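PDB 3FXG: rhamnonate dehydratase from Gibberella zeae PH-1, which probably catalyses the magnesium-dependent dehydration of L-rhamnonate to a 2-keto-3-deoxy sugar acid, as a member of the enolase superfamily. Local coordinates for residues A[254-257]-A[258-261]; A[281-284]-A[285-288]; A[373-376]-A[377-381]. All coordinates share one frame; numbering follows the deposited sequence.

Interaction 1. Residues A[254-257]-A[258-261]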
loop_
_atom_site.group_PDB
_atom_site.type_symbol
_atom_site.label_atom_id
_atom_site.label_comp_id
_atom_site.label_asym_id
_atom_site.label_seq_id
_atom_site.Cartn_x
_atom_site.Cartn_y
_atom_site.Cartn_z
ATOM N N ASP A 254 6.207 -12.719 -19.413
ATOM C CA ASP A 254 6.944 -11.536 -18.956
ATOM C C ASP A 254 6.043 -10.542 -18.228
ATOM O O ASP A 254 6.540 -9.578 -17.653
ATOM C CB ASP A 254 7.576 -10.770 -20.127
ATOM C CG ASP A 254 8.796 -11.454 -20.706
ATOM O OD1 ASP A 254 9.654 -11.929 -19.931
ATOM O OD2 ASP A 254 8.906 -11.492 -21.948
ATOM N N ASP A 255 4.731 -10.758 -18.263
ATOM C CA ASP A 255 3.807 -9.818 -17.629
ATOM C C ASP A 255 2.779 -10.444 -16.687
ATOM O O ASP A 255 1.580 -10.172 -16.780
ATOM C CB ASP A 255 3.100 -8.991 -18.721
ATOM C CG ASP A 255 2.208 -7.882 -18.152
ATOM O OD1 ASP A 255 2.514 -7.349 -17.063
ATOM O OD2 ASP A 255 1.205 -7.528 -18.812
ATOM N N THR A 256 3.246 -11.278 -15.767
ATOM C CA THR A 256 2.332 -11.885 -14.808
ATOM C C THR A 256 1.741 -10.786 -13.915
ATOM O O THR A 256 0.668 -10.956 -13.331
ATOM C CB THR A 256 3.048 -12.972 -13.979
ATOM O OG1 THR A 256 3.349 -14.082 -14.836
ATOM C CG2 THR A 256 2.163 -13.461 -12.837
ATOM N N ASP A 257 2.426 -9.646 -13.832
ATOM C CA ASP A 257 1.920 -8.527 -13.041
ATOM C C ASP A 257 0.556 -8.082 -13.582
ATOM O O ASP A 257 -0.271 -7.546 -12.847
ATOM C CB ASP A 257 2.886 -7.334 -13.085
ATOM C CG ASP A 257 4.209 -7.620 -12.392
ATOM O OD1 ASP A 257 4.206 -8.322 -11.361
ATOM O OD2 ASP A 257 5.255 -7.128 -12.871
ATOM N N GLY A 258 0.331 -8.313 -14.872
ATOM C CA GLY A 258 -0.925 -7.927 -15.495
ATOM C C GLY A 258 -2.171 -8.619 -14.961
ATOM O O GLY A 258 -3.282 -8.117 -15.138
ATOM N N PHE A 259 -2.011 -9.766 -14.315
ATOM C CA PHE A 259 -3.173 -10.466 -13.784
ATOM C C PHE A 259 -3.868 -9.694 -12.670
ATOM O O PHE A 259 -5.042 -9.922 -12.392
ATOM C CB PHE A 259 -2.784 -11.871 -13.326
ATOM C CG PHE A 259 -2.620 -12.833 -14.464
ATOM C CD1 PHE A 259 -3.733 -13.270 -15.180
ATOM C CD2 PHE A 259 -1.354 -13.229 -14.882
ATOM C CE1 PHE A 259 -3.585 -14.085 -16.300
ATOM C CE2 PHE A 259 -1.195 -14.044 -16.006
ATOM C CZ PHE A 259 -2.312 -14.470 -16.715
ATOM N N ALA A 260 -3.148 -8.767 -12.041
ATOM C CA ALA A 260 -3.742 -7.955 -10.984
ATOM C C ALA A 260 -4.826 -7.086 -11.626
ATOM O O ALA A 260 -5.891 -6.852 -11.041
ATOM C CB ALA A 260 -2.679 -7.077 -10.337
ATOM N N LEU A 261 -4.542 -6.614 -12.836
ATOM C CA LEU A 261 -5.472 -5.777 -13.583
ATOM C C LEU A 261 -6.619 -6.631 -14.114
ATOM O O LEU A 261 -7.777 -6.206 -14.121
ATOM C CB LEU A 261 -4.748 -5.101 -14.751
ATOM C CG LEU A 261 -3.559 -4.199 -14.400
ATOM C CD1 LEU A 261 -2.804 -3.841 -15.674
ATOM C CD2 LEU A 261 -4.049 -2.942 -13.695
#
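Asp255, Thr256 and Asp257 each offer a main-chain carbonyl to the amide three residues on, and this run of three bonds leads the chain into helix 259-265. Gly258 N lies 2.9 Å from Asp255 O, Phe259 N 3.1 Å from Thr256 O, and Ala260 N 3.2 Å from Asp257 O. The N-H is straightest at Phe259 (163°) and bends most at Gly258 (150°). The i to i+3 spacing makes these successive tight turns.

Apolar contact is slight by comparison. Thr256 CG2 stands 4.1 Å from Phe259 CD2, the two side chains meeting at a slant. CG2 is anti to the backbone N of Thr256 (OG1 chi1 -69°), which turns the methyl to the ring side. Phe259 also takes Thr256 O at its edge, near the ring plane, with CD2 3.4 Å from that oxygen. The same carbonyl therefore receives an amide and lies against a ring edge.

The carboxylates of Asp255 and Asp257 are paired with basic groups of neighbouring subunits. The carboxylate of Asp255 reaches over Gly258, OD2 coming within 4.0 Å of Gly258 CA, but its OD2 is in a salt bridge with Arg290 of the third subunit and its OD1 in one with Arg284 of the second. Asp257 OD2 pairs with Lys285 and Arg284 of the second subunit.

Inward, the Phe259 ring packs on Phe271 and Thr273 of strand 270-273 and on Leu251 and Leu292, seating the start of helix 259-265 against strand 270-273 of the barrel wall, after the loop that follows strand 246-248.

Interaction 2. Residues A[281-284]-A[285-288]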
loop_
_atom_site.group_PDB
_atom_site.type_symbol
_atom_site.label_atom_id
_atom_site.label_comp_id
_atom_site.label_asym_id
_atom_site.label_seq_id
_atom_site.Cartn_x
_atom_site.Cartn_y
_atom_site.Cartn_z
ATOM N N TYR A 281 11.962 -19.352 -7.745
ATOM C CA TYR A 281 11.984 -17.892 -7.724
ATOM C C TYR A 281 11.008 -17.329 -8.746
ATOM O O TYR A 281 10.421 -16.265 -8.542
ATOM C CB TYR A 281 13.395 -17.402 -8.026
ATOM C CG TYR A 281 14.403 -17.943 -7.046
ATOM C CD1 TYR A 281 14.422 -17.496 -5.725
ATOM C CD2 TYR A 281 15.311 -18.929 -7.423
ATOM C CE1 TYR A 281 15.325 -18.017 -4.802
ATOM C CE2 TYR A 281 16.217 -19.458 -6.509
ATOM C CZ TYR A 281 16.217 -18.995 -5.201
ATOM O OH TYR A 281 17.108 -19.509 -4.289
ATOM N N GLY A 282 10.841 -18.046 -9.852
ATOM C CA GLY A 282 9.920 -17.596 -10.873
ATOM C C GLY A 282 8.488 -17.811 -10.427
ATOM O O GLY A 282 7.636 -16.939 -10.593
ATOM N N PHE A 283 8.220 -18.969 -9.835
ATOM C CA PHE A 283 6.870 -19.288 -9.391
ATOM C C PHE A 283 6.387 -18.562 -8.143
ATOM O O PHE A 283 5.181 -18.393 -7.959
ATOM C CB PHE A 283 6.733 -20.805 -9.231
ATOM C CG PHE A 283 6.559 -21.514 -10.540
ATOM C CD1 PHE A 283 5.316 -21.528 -11.172
ATOM C CD2 PHE A 283 7.652 -22.065 -11.195
ATOM C CE1 PHE A 283 5.165 -22.073 -12.444
ATOM C CE2 PHE A 283 7.515 -22.612 -12.470
ATOM C CZ PHE A 283 6.267 -22.613 -13.095
ATOM N N ARG A 284 7.307 -18.110 -7.297
ATOM C CA ARG A 284 6.890 -17.400 -6.090
ATOM C C ARG A 284 6.055 -16.177 -6.481
ATOM O O ARG A 284 5.124 -15.792 -5.769
ATOM C CB ARG A 284 8.106 -16.966 -5.259
ATOM C CG ARG A 284 8.731 -15.641 -5.665
ATOM C CD ARG A 284 10.013 -15.375 -4.866
ATOM N NE ARG A 284 10.572 -14.051 -5.151
ATOM C CZ ARG A 284 11.743 -13.618 -4.693
ATOM N NH1 ARG A 284 12.489 -14.403 -3.926
ATOM N NH2 ARG A 284 12.171 -12.400 -5.001
ATOM N N LYS A 285 6.385 -15.586 -7.626
ATOM C CA LYS A 285 5.674 -14.414 -8.130
ATOM C C LYS A 285 4.246 -14.719 -8.576
ATOM O O LYS A 285 3.364 -13.866 -8.473
ATOM C CB LYS A 285 6.444 -13.791 -9.298
ATOM C CG LYS A 285 7.596 -12.909 -8.862
ATOM C CD LYS A 285 7.067 -11.753 -8.026
ATOM C CE LYS A 285 8.147 -10.750 -7.706
ATOM N NZ LYS A 285 7.616 -9.645 -6.865
ATOM N N LEU A 286 4.020 -15.922 -9.089
ATOM C CA LEU A 286 2.685 -16.302 -9.536
ATOM C C LEU A 286 1.752 -16.546 -8.355
ATOM O O LEU A 286 0.530 -16.434 -8.482
ATOM C CB LEU A 286 2.755 -17.545 -10.428
ATOM C CG LEU A 286 3.104 -17.283 -11.896
ATOM C CD1 LEU A 286 4.431 -16.538 -12.003
ATOM C CD2 LEU A 286 3.162 -18.609 -12.643
ATOM N N VAL A 287 2.328 -16.881 -7.207
ATOM C CA VAL A 287 1.536 -17.117 -6.007
ATOM C C VAL A 287 1.298 -15.805 -5.256
ATOM O O VAL A 287 0.242 -15.622 -4.652
ATOM C CB VAL A 287 2.227 -18.139 -5.073
ATOM C CG1 VAL A 287 1.442 -18.290 -3.779
ATOM C CG2 VAL A 287 2.328 -19.487 -5.777
ATOM N N GLU A 288 2.270 -14.894 -5.300
ATOM C CA GLU A 288 2.125 -13.603 -4.621
ATOM C C GLU A 288 0.910 -12.867 -5.173
ATOM O O GLU A 288 0.757 -12.735 -6.385
ATOM C CB GLU A 288 3.363 -12.718 -4.831
ATOM C CG GLU A 288 4.670 -13.317 -4.350
ATOM C CD GLU A 288 5.841 -12.355 -4.488
ATOM O OE1 GLU A 288 5.734 -11.380 -5.263
ATOM O OE2 GLU A 288 6.875 -12.587 -3.827
#
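Arg284 and Glu288 run side by side, pointing the same way, at the C-terminal end of helix 279-287, the helix of a beta-alpha-beta unit in the TIM-barrel domain, between strands 270-273 and 294-295. Across the two halves of this last part of the helix, the backbone bonds are mostly long or bent.

Lys285 comes first. Its N gives a weak bond to Gly282 O (3.5 Å), and its CB rests 3.6 Å from the same oxygen. The chain bends at chi2 (-61°) and then runs extended. NZ thereby reaches one turn on, to Glu288, and is also in a salt bridge with Asp257 of the second subunit.

Leu286 N makes a weak bond to Phe283 O (3.0 Å). Its side chain gives the main apolar contact: CD2 comes 3.9 Å from Phe283 CD1, the two side chains meeting obliquely. The other methyl, CD1, lies 3.5 Å from Gly282 O, so each methyl has its own neighbour.

Val287 N shares Phe283 O with Leu286, again weakly. Its CG2 sits 3.8 Å from that oxygen. Like the side chain of Phe283, that of Val287 packs on helix 305-316.

Glu288 leaves helical phi/psi. Its OE2 is hydrogen-bonded to Tyr318 of the fourth subunit, and Arg284 NH1 to Ala317 O of that same subunit. Guanidinium and carboxylate planes are only 13° apart, yet OE2 lies well out of the guanidinium plane, 4.2 Å from Arg284 NE, so the two charges can at most attract through space; no N-H points at the oxygen. By contrast, Lys285 NZ meets Glu288 OE1 on its syn side at 3.0 Å, 17° out of the carboxylate plane.

Interaction 3. Residues A[373-376]-A[377-381]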
loop_
_atom_site.group_PDB
_atom_site.type_symbol
_atom_site.label_atom_id
_atom_site.label_comp_id
_atom_site.label_asym_id
_atom_site.label_seq_id
_atom_site.Cartn_x
_atom_site.Cartn_y
_atom_site.Cartn_z
ATOM N N GLY A 373 -9.987 -41.327 -19.282
ATOM C CA GLY A 373 -10.018 -40.046 -18.597
ATOM C C GLY A 373 -9.424 -40.056 -17.200
ATOM O O GLY A 373 -9.575 -39.086 -16.453
ATOM N N TYR A 374 -8.747 -41.142 -16.843
ATOM C CA TYR A 374 -8.132 -41.245 -15.527
ATOM C C TYR A 374 -7.078 -42.345 -15.488
ATOM O O TYR A 374 -7.027 -43.206 -16.368
ATOM C CB TYR A 374 -9.201 -41.532 -14.462
ATOM C CG TYR A 374 -9.751 -42.946 -14.500
ATOM C CD1 TYR A 374 -9.107 -43.987 -13.827
ATOM C CD2 TYR A 374 -10.885 -43.251 -15.251
ATOM C CE1 TYR A 374 -9.578 -45.300 -13.906
ATOM C CE2 TYR A 374 -11.363 -44.559 -15.339
ATOM C CZ TYR A 374 -10.705 -45.576 -14.666
ATOM O OH TYR A 374 -11.165 -46.867 -14.773
ATOM N N LEU A 375 -6.231 -42.287 -14.468
ATOM C CA LEU A 375 -5.202 -43.293 -14.237
ATOM C C LEU A 375 -5.282 -43.640 -12.752
ATOM O O LEU A 375 -5.933 -42.936 -11.980
ATOM C CB LEU A 375 -3.800 -42.764 -14.570
ATOM C CG LEU A 375 -3.436 -42.541 -16.042
ATOM C CD1 LEU A 375 -1.954 -42.201 -16.133
ATOM C CD2 LEU A 375 -3.739 -43.793 -16.861
ATOM N N THR A 376 -4.625 -44.722 -12.353
ATOM C CA THR A 376 -4.645 -45.145 -10.960
ATOM C C THR A 376 -3.228 -45.346 -10.447
ATOM O O THR A 376 -2.277 -45.388 -11.230
ATOM C CB THR A 376 -5.386 -46.481 -10.797
ATOM O OG1 THR A 376 -4.669 -47.497 -11.505
ATOM C CG2 THR A 376 -6.806 -46.380 -11.344
ATOM N N THR A 377 -3.087 -45.470 -9.130
ATOM C CA THR A 377 -1.775 -45.687 -8.537
ATOM C C THR A 377 -1.191 -46.980 -9.097
ATOM O O THR A 377 0.017 -47.087 -9.314
ATOM C CB THR A 377 -1.856 -45.798 -7.000
ATOM O OG1 THR A 377 -2.943 -46.658 -6.638
ATOM C CG2 THR A 377 -2.068 -44.427 -6.376
ATOM N N ALA A 378 -2.058 -47.961 -9.329
ATOM C CA ALA A 378 -1.626 -49.239 -9.877
ATOM C C ALA A 378 -0.934 -49.032 -11.223
ATOM O O ALA A 378 0.070 -49.678 -11.511
ATOM C CB ALA A 378 -2.820 -50.174 -10.039
ATOM N N ASP A 379 -1.464 -48.122 -12.041
ATOM C CA ASP A 379 -0.878 -47.845 -13.353
ATOM C C ASP A 379 0.554 -47.335 -13.215
ATOM O O ASP A 379 1.365 -47.475 -14.132
ATOM C CB ASP A 379 -1.684 -46.777 -14.111
ATOM C CG ASP A 379 -3.097 -47.218 -14.443
ATOM O OD1 ASP A 379 -3.290 -48.380 -14.856
ATOM O OD2 ASP A 379 -4.018 -46.383 -14.313
ATOM N N LEU A 380 0.861 -46.740 -12.066
ATOM C CA LEU A 380 2.187 -46.180 -11.833
ATOM C C LEU A 380 3.131 -47.090 -11.056
ATOM O O LEU A 380 4.275 -46.714 -10.788
ATOM C CB LEU A 380 2.050 -44.846 -11.092
ATOM C CG LEU A 380 1.081 -43.829 -11.706
ATOM C CD1 LEU A 380 1.082 -42.555 -10.875
ATOM C CD2 LEU A 380 1.495 -43.524 -13.140
ATOM N N ASP A 381 2.667 -48.285 -10.702
ATOM C CA ASP A 381 3.504 -49.198 -9.932
ATOM C C ASP A 381 4.559 -49.968 -10.716
ATOM O O ASP A 381 4.437 -51.171 -10.948
ATOM C CB ASP A 381 2.637 -50.173 -9.123
ATOM C CG ASP A 381 2.014 -49.515 -7.901
ATOM O OD1 ASP A 381 2.646 -48.602 -7.327
ATOM O OD2 ASP A 381 0.905 -49.914 -7.499
#
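Thr376 closes strand 374-376 with an extended backbone, and Thr377 turns at once into helical angles: psi swings from 167° to -36° between them. Residues 377-379 keep that helical conformation for a single turn, which Leu380 N closes on Thr377 O at 2.9 Å. Asp379 N gives a weak bond back to Thr376 O (3.0 Å).

Thr376 and Asp379 form the reciprocal bonds of a capping box, one leg weak, at the head of this lone turn. Asp379 OD2 accepts the backbone N-H of Thr376 at a short 2.6 Å, on the anti side of the carboxylate and tilted out of its plane. In return, Thr376 OG1 takes a weak bond from Asp379 N at 3.3 Å. OG1 sits between its own backbone N and carbonyl carbon (chi1 64°), which brings it close enough also to donate weakly to OD2 over 3.1 Å. One carboxylate oxygen thus receives two donors of a single threonine. Leu375 crosses Asp379 at about a right angle, its CB and CD2 each 3.6 Å from OD2.

Around the turn, strand 374-376 runs antiparallel to strand 163-169, with Leu375 backbone-bonded to Leu164. Thr377 continues the pairing to Glu162, whose OE2 also bonds Thr377 OG1. Leu375 and Leu380 both pack on Tyr332 of helix 329-335, so the turn lies where the strand ends, beside that helix.

How the interactions relate
Interactions 1 and 2 are neighbours, with centres about 12 Å apart, and touch where Thr256 OG1 meets Leu286 CD1 at 3.9 Å. Both bring charged groups to the interface with the second subunit, acids from interaction 1 and bases from interaction 2. Interaction 2 is the more buried, a helix with weak backbone bonds packed by apolar side chains; interaction 1 is partly buried and relies on regular turn bonds. Interaction 3, also partly buried, is about 36 Å from interaction 1 between centres, on the opposite side of the chain's centre. Its Thr376 and Asp379 side chains bond to backbone and to each other within one turn, at the end of a strand, not on a helix outside the barrel.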